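Local coordinates for protein ADP-ribosylating toxin CARDS (Mycoplasma pneumoniae, PDB 4TLV) that transfers the ADP-ribosyl group of NAD+ to target proteins and makes host cells vacuolate, as the main virulence factor of this bacterium, at residues V32-F35 / F36-I39; L512-D515 / M516-K520. All coordinates share one frame; numbering follows the deposited sequence.

Contact 1: V32-F35 / F36-I39; sequences VRNF and FEHI
Asn34 is the N-cap of helix 35-40 in the mono-ADP-ribosyltransferase domain, and its OD1 accepts from Glu37 N at 3.0 Å. The bond is nearly straight at the hydrogen (171°), yet the donor stands above the amide plane. With CG anti to the backbone N (chi1 -176°), the Asn34 amide doubles back over the first turn. Backbone bonds follow: Asn34 O takes His38 N at 3.2 Å, and Phe35 O takes Ile39 N at 3.0 Å. Flat groups stack next. The Glu37 carboxylate lies over the Asn34 amide, planes 2° apart, with Asn34 ND2 3.5 Å from Glu37 CD; a water donates to Glu37 OE2 and accepts a weak bond from Asn34 ND2. Apolar contacts fill the buried side, where Ile39 CG1 sits over one face of the Phe35 ring, 3.6 Å from Phe35 CZ. The Phe35 edge, through CD2, meets a face of Phe36 in a T-shaped pair with centroids 5.6 Å apart. Both rings pack on Leu99 of helix 92-104. Glu37 OE1 is salt-bridged to Arg46, which holds the carboxylate from outside and balances its charge; at the helix N terminus that charge would probably be eased further by the helix dipole.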
ATOM      1  N   VAL A  32     -23.792 -10.031  -9.353  1.00 12.87           N
ATOM      2  CA  VAL A  32     -23.176  -9.149 -10.344  1.00 13.41           C
ATOM      3  C   VAL A  32     -21.645  -9.219 -10.328  1.00 14.58           C
ATOM      4  O   VAL A  32     -21.007  -8.921  -9.317  1.00 12.63           O
ATOM      5  CB  VAL A  32     -23.608  -7.686 -10.124  1.00 14.17           C
ATOM      6  CG1 VAL A  32     -22.960  -6.748 -11.173  1.00 19.10           C
ATOM      7  CG2 VAL A  32     -25.136  -7.570 -10.153  1.00 20.15           C
ATOM      8  N   ARG A  33     -21.057  -9.605 -11.452  1.00 11.35           N
ATOM      9  CA  ARG A  33     -19.601  -9.698 -11.557  1.00 13.64           C
ATOM     10  C   ARG A  33     -19.097  -8.469 -12.289  1.00 14.78           C
ATOM     11  O   ARG A  33     -18.750  -8.530 -13.462  1.00 15.63           O
ATOM     12  CB  ARG A  33     -19.168 -10.987 -12.277  1.00 12.16           C
ATOM     13  CG  ARG A  33     -19.446 -12.260 -11.508  1.00 12.14           C
ATOM     14  CD  ARG A  33     -19.231 -13.501 -12.364  1.00 13.69           C
ATOM     15  NE  ARG A  33     -17.849 -13.986 -12.411  1.00 12.52           N
ATOM     16  CZ  ARG A  33     -17.191 -14.221 -13.542  1.00 14.66           C
ATOM     17  NH1 ARG A  33     -17.771 -13.973 -14.708  1.00 14.89           N
ATOM     18  NH2 ARG A  33     -15.957 -14.698 -13.516  1.00 12.69           N
ATOM     19  N   ASN A  34     -19.085  -7.330 -11.603  1.00 11.80           N
ATOM     20  CA  ASN A  34     -18.662  -6.084 -12.231  1.00 13.79           C
ATOM     21  C   ASN A  34     -17.521  -5.504 -11.417  1.00 14.10           C
ATOM     22  O   ASN A  34     -17.725  -5.100 -10.268  1.00 11.74           O
ATOM     23  CB  ASN A  34     -19.837  -5.094 -12.296  1.00 15.56           C
ATOM     24  CG  ASN A  34     -19.488  -3.822 -13.031  1.00 19.45           C
ATOM     25  OD1 ASN A  34     -18.457  -3.199 -12.765  1.00 14.60           O
ATOM     26  ND2 ASN A  34     -20.363  -3.415 -13.963  1.00 19.75           N
ATOM     27  N   PHE A  35     -16.322  -5.471 -11.997  1.00 11.79           N
ATOM     28  CA  PHE A  35     -15.137  -5.100 -11.213  1.00 13.73           C
ATOM     29  C   PHE A  35     -15.212  -3.653 -10.706  1.00 11.16           C
ATOM     30  O   PHE A  35     -14.997  -3.376  -9.515  1.00 11.38           O
ATOM     31  CB  PHE A  35     -13.858  -5.317 -12.025  1.00 13.18           C
ATOM     32  CG  PHE A  35     -12.606  -4.840 -11.329  1.00 11.47           C
ATOM     33  CD1 PHE A  35     -12.079  -5.553 -10.268  1.00 11.73           C
ATOM     34  CD2 PHE A  35     -11.953  -3.687 -11.752  1.00 13.22           C
ATOM     35  CE1 PHE A  35     -10.918  -5.114  -9.632  1.00 12.46           C
ATOM     36  CE2 PHE A  35     -10.804  -3.237 -11.118  1.00 15.25           C
ATOM     37  CZ  PHE A  35     -10.287  -3.960 -10.051  1.00 12.20           C
ATOM     38  N   PHE A  36     -15.497  -2.720 -11.610  1.00 12.27           N
ATOM     39  CA  PHE A  36     -15.525  -1.317 -11.220  1.00 13.52           C
ATOM     40  C   PHE A  36     -16.611  -1.004 -10.189  1.00 13.26           C
ATOM     41  O   PHE A  36     -16.381  -0.222  -9.263  1.00 12.10           O
ATOM     42  CB  PHE A  36     -15.635  -0.390 -12.438  1.00 16.47           C
ATOM     43  CG  PHE A  36     -14.336  -0.219 -13.181  1.00 15.64           C
ATOM     44  CD1 PHE A  36     -13.433   0.759 -12.806  1.00 24.85           C
ATOM     45  CD2 PHE A  36     -14.012  -1.049 -14.233  1.00 16.19           C
ATOM     46  CE1 PHE A  36     -12.225   0.912 -13.486  1.00 25.43           C
ATOM     47  CE2 PHE A  36     -12.816  -0.903 -14.912  1.00 19.77           C
ATOM     48  CZ  PHE A  36     -11.928   0.076 -14.543  1.00 18.54           C
ATOM     49  N   GLU A  37     -17.794  -1.602 -10.340  1.00 12.39           N
ATOM     50  CA  GLU A  37     -18.864  -1.374  -9.361  1.00 12.54           C
ATOM     51  C   GLU A  37     -18.480  -1.889  -7.974  1.00 13.86           C
ATOM     52  O   GLU A  37     -18.916  -1.346  -6.953  1.00 12.01           O
ATOM     53  CB  GLU A  37     -20.177  -2.035  -9.808  1.00 13.33           C
ATOM     54  CG  GLU A  37     -20.848  -1.288 -10.967  1.00 13.28           C
ATOM     55  CD  GLU A  37     -22.170  -1.914 -11.389  1.00 28.74           C
ATOM     56  OE1 GLU A  37     -22.537  -2.978 -10.846  1.00 28.02           O
ATOM     57  OE2 GLU A  37     -22.847  -1.341 -12.268  1.00 33.59           O
ATOM     58  N   HIS A  38     -17.688  -2.957  -7.943  1.00 12.00           N
ATOM     59  CA  HIS A  38     -17.243  -3.525  -6.673  1.00 12.27           C
ATOM     60  C   HIS A  38     -16.210  -2.627  -5.985  1.00 11.37           C
ATOM     61  O   HIS A  38     -16.269  -2.404  -4.768  1.00 13.75           O
ATOM     62  CB  HIS A  38     -16.649  -4.918  -6.885  1.00 13.25           C
ATOM     63  CG  HIS A  38     -16.023  -5.478  -5.654  1.00 11.75           C
ATOM     64  ND1 HIS A  38     -16.764  -5.824  -4.542  1.00 13.10           N
ATOM     65  CD2 HIS A  38     -14.724  -5.687  -5.331  1.00 12.08           C
ATOM     66  CE1 HIS A  38     -15.944  -6.238  -3.589  1.00 15.11           C
ATOM     67  NE2 HIS A  38     -14.702  -6.173  -4.045  1.00 12.07           N
ATOM     68  N   ILE A  39     -15.260  -2.123  -6.765  1.00 12.02           N
ATOM     69  CA  ILE A  39     -14.240  -1.209  -6.262  1.00 13.35           C
ATOM     70  C   ILE A  39     -14.878   0.105  -5.799  1.00 13.65           C
ATOM     71  O   ILE A  39     -14.481   0.678  -4.773  1.00 13.89           O
ATOM     72  CB  ILE A  39     -13.183  -0.888  -7.351  1.00 14.50           C
ATOM     73  CG1 ILE A  39     -12.374  -2.142  -7.691  1.00 13.68           C
ATOM     74  CG2 ILE A  39     -12.261   0.220  -6.889  1.00 18.89           C
ATOM     75  CD1 ILE A  39     -11.708  -2.789  -6.476  1.00 13.28           C
TER
HETATM   76  O   HOH W   1     -21.471  -0.380 -14.375  1.00 30.45           O

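Contact 2: L512-D515 / M516-K520; sequences LKHD and MNEDK
His514, just before a type I beta turn from Asp515 to Glu518, reaches across to Glu518 at the turn's end, in the loop that follows strand 506-512 of the D3 beta-trefoil. The closing bond of the turn runs from Glu518 N to Asp515 O at 3.0 Å. Asp515 adds a second grip: its CG is anti to the backbone N (chi1 -177°), which brings OD1 back over the turn to accept from Asn517 N at 2.8 Å, from above the carboxylate plane. This is an Asx turn laid on the beta turn. The tightly packed side faces inward. Met516 is buried, its side chain against Phe483 and Phe493 of two neighbouring strands, while Gln332 of the D2 domain gives a hydrogen bond to Asp515 OD1 and takes one from Met516 N, and Lys481 hydrogen-bonds to the carbonyl oxygens of Met516 and Glu518. The solvent side is looser: Asp515 OD2 and Asn517 OD1 are linked by a water that donates to both, at 2.7 Å to Asp515 OD2, and the carboxylate and amide planes stand 76° apart. Glu518, bent at chi2, uses both oxygens. Its OE2 accepts from Lys520 N at 2.8 Å and from Asp521 N, fixing the chain beyond the turn. The His514 ring, stacked on Phe524, points NE2 at Glu518 OE1: 3.0 Å, 174° at the hydrogen. OE1 lies in the ring plane, while the N-H reaches OE1 on the anti side of the carboxylate, tilted out of the carboxylate plane.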
ATOM      1  N   LEU A 512      14.658  13.679 -17.058  1.00 17.79           N
ATOM      2  CA  LEU A 512      14.635  15.133 -16.884  1.00 17.38           C
ATOM      3  C   LEU A 512      14.037  15.544 -15.553  1.00 18.99           C
ATOM      4  O   LEU A 512      13.050  14.962 -15.114  1.00 14.76           O
ATOM      5  CB  LEU A 512      13.773  15.772 -17.970  1.00 15.72           C
ATOM      6  CG  LEU A 512      14.128  15.459 -19.423  1.00 18.38           C
ATOM      7  CD1 LEU A 512      13.033  15.959 -20.340  1.00 19.30           C
ATOM      8  CD2 LEU A 512      15.479  16.070 -19.792  1.00 21.25           C
ATOM      9  N   LYS A 513      14.581  16.588 -14.934  1.00 18.75           N
ATOM     10  CA  LYS A 513      13.912  17.169 -13.767  1.00 18.00           C
ATOM     11  C   LYS A 513      12.570  17.715 -14.204  1.00 17.42           C
ATOM     12  O   LYS A 513      12.422  18.198 -15.324  1.00 18.45           O
ATOM     13  CB  LYS A 513      14.764  18.263 -13.120  1.00 20.08           C
ATOM     14  CG  LYS A 513      16.036  17.729 -12.507  1.00 17.92           C
ATOM     15  CD  LYS A 513      16.729  18.785 -11.666  1.00 24.79           C
ATOM     16  CE  LYS A 513      17.992  18.222 -11.030  1.00 26.77           C
ATOM     17  NZ  LYS A 513      18.636  19.211 -10.132  1.00 26.83           N
ATOM     18  N   HIS A 514      11.572  17.628 -13.331  1.00 16.58           N
ATOM     19  CA  HIS A 514      10.218  17.920 -13.745  1.00 17.37           C
ATOM     20  C   HIS A 514       9.346  18.061 -12.498  1.00 16.17           C
ATOM     21  O   HIS A 514       9.711  17.556 -11.448  1.00 19.00           O
ATOM     22  CB  HIS A 514       9.726  16.775 -14.634  1.00 13.47           C
ATOM     23  CG  HIS A 514       8.427  17.049 -15.327  1.00 19.93           C
ATOM     24  ND1 HIS A 514       8.320  17.911 -16.397  1.00 19.11           N
ATOM     25  CD2 HIS A 514       7.185  16.549 -15.121  1.00 20.64           C
ATOM     26  CE1 HIS A 514       7.064  17.951 -16.804  1.00 21.36           C
ATOM     27  NE2 HIS A 514       6.356  17.127 -16.051  1.00 23.42           N
ATOM     28  N   ASP A 515       8.224  18.767 -12.617  1.00 15.45           N
ATOM     29  CA  ASP A 515       7.271  18.934 -11.513  1.00 13.70           C
ATOM     30  C   ASP A 515       6.548  17.596 -11.190  1.00 16.24           C
ATOM     31  O   ASP A 515       5.803  17.060 -12.007  1.00 14.88           O
ATOM     32  CB  ASP A 515       6.263  20.023 -11.880  1.00 17.18           C
ATOM     33  CG  ASP A 515       5.277  20.331 -10.759  1.00 17.38           C
ATOM     34  OD1 ASP A 515       5.245  19.607  -9.732  1.00 18.34           O
ATOM     35  OD2 ASP A 515       4.515  21.307 -10.923  1.00 17.90           O
ATOM     36  N   MET A 516       6.789  17.067 -10.000  1.00 13.61           N
ATOM     37  CA  MET A 516       6.125  15.837  -9.545  1.00 17.00           C
ATOM     38  C   MET A 516       4.599  15.913  -9.683  1.00 15.43           C
ATOM     39  O   MET A 516       3.953  14.914  -9.960  1.00 14.67           O
ATOM     40  CB  MET A 516       6.526  15.520  -8.101  1.00 16.06           C
ATOM     41  CG  MET A 516       5.898  14.231  -7.541  1.00 15.13           C
ATOM     42  SD  MET A 516       6.581  12.733  -8.273  1.00 16.85           S
ATOM     43  CE  MET A 516       8.161  12.672  -7.447  1.00 13.44           C
ATOM     44  N   ASN A 517       4.030  17.107  -9.531  1.00 12.75           N
ATOM     45  CA  ASN A 517       2.581  17.292  -9.601  1.00 15.22           C
ATOM     46  C   ASN A 517       2.028  17.417 -11.021  1.00 16.17           C
ATOM     47  O   ASN A 517       0.817  17.405 -11.210  1.00 17.02           O
ATOM     48  CB  ASN A 517       2.152  18.559  -8.852  1.00 14.25           C
ATOM     49  CG  ASN A 517       2.678  18.618  -7.427  1.00 19.49           C
ATOM     50  OD1 ASN A 517       3.238  19.638  -6.990  1.00 21.37           O
ATOM     51  ND2 ASN A 517       2.486  17.545  -6.694  1.00 14.78           N
ATOM     52  N   GLU A 518       2.899  17.603 -12.005  1.00 18.31           N
ATOM     53  CA  GLU A 518       2.421  17.834 -13.369  1.00 21.71           C
ATOM     54  C   GLU A 518       1.717  16.573 -13.905  1.00 16.57           C
ATOM     55  O   GLU A 518       2.223  15.463 -13.761  1.00 18.87           O
ATOM     56  CB  GLU A 518       3.566  18.303 -14.282  1.00 18.95           C
ATOM     57  CG  GLU A 518       3.090  18.822 -15.630  1.00 22.40           C
ATOM     58  CD  GLU A 518       2.774  17.697 -16.593  1.00 24.18           C
ATOM     59  OE1 GLU A 518       3.465  16.650 -16.535  1.00 23.25           O
ATOM     60  OE2 GLU A 518       1.833  17.856 -17.400  1.00 24.74           O
ATOM     61  N   ASP A 519       0.536  16.748 -14.497  1.00 18.53           N
ATOM     62  CA  ASP A 519      -0.346  15.610 -14.742  1.00 20.93           C
ATOM     63  C   ASP A 519      -1.012  15.632 -16.115  1.00 24.48           C
ATOM     64  O   ASP A 519      -2.006  14.953 -16.319  1.00 23.68           O
ATOM     65  CB  ASP A 519      -1.437  15.562 -13.652  1.00 19.31           C
ATOM     66  CG  ASP A 519      -2.190  14.235 -13.629  1.00 24.48           C
ATOM     67  OD1 ASP A 519      -1.593  13.195 -13.961  1.00 23.36           O
ATOM     68  OD2 ASP A 519      -3.385  14.238 -13.278  1.00 29.62           O
ATOM     69  N   LYS A 520      -0.482  16.403 -17.058  1.00 21.60           N
ATOM     70  CA  LYS A 520      -1.145  16.482 -18.358  1.00 23.74           C
ATOM     71  C   LYS A 520      -0.310  15.882 -19.486  1.00 21.85           C
ATOM     72  O   LYS A 520      -0.845  15.218 -20.373  1.00 23.33           O
ATOM     73  CB  LYS A 520      -1.526  17.930 -18.700  1.00 28.11           C
ATOM     74  CG  LYS A 520      -2.523  18.016 -19.859  1.00 35.92           C
ATOM     75  CD  LYS A 520      -2.791  19.443 -20.313  1.00 42.06           C
ATOM     76  CE  LYS A 520      -3.701  19.448 -21.542  1.00 49.93           C
ATOM     77  NZ  LYS A 520      -3.807  20.794 -22.187  1.00 58.23           N
TER
HETATM   78  O   HOH W   2       3.445  22.200  -8.579  1.00 17.17           O

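How the contacts relate
From the N terminus, the chain first meets contact 1, where the loop after helix 18-24 passes into helix 35-40 of the catalytic domain. Contact 2 comes more than 470 residues later, in the loop between strands 506-512 and 526-529 of D3. Each is closed within a few residues, so the two lie in series and neither nest nor cross. The centres of contact 1 and contact 2 are about 32 Å apart, and the nearest atoms of contact 1 and contact 2 about 16 Å apart. Contact 1 seats a helix start against helices 92-104 and 115-126; contact 2 sets a turn against D3 strands and D2. Arg123, on helix 115-126, is salt-bridged to Asp519, connecting their surroundings.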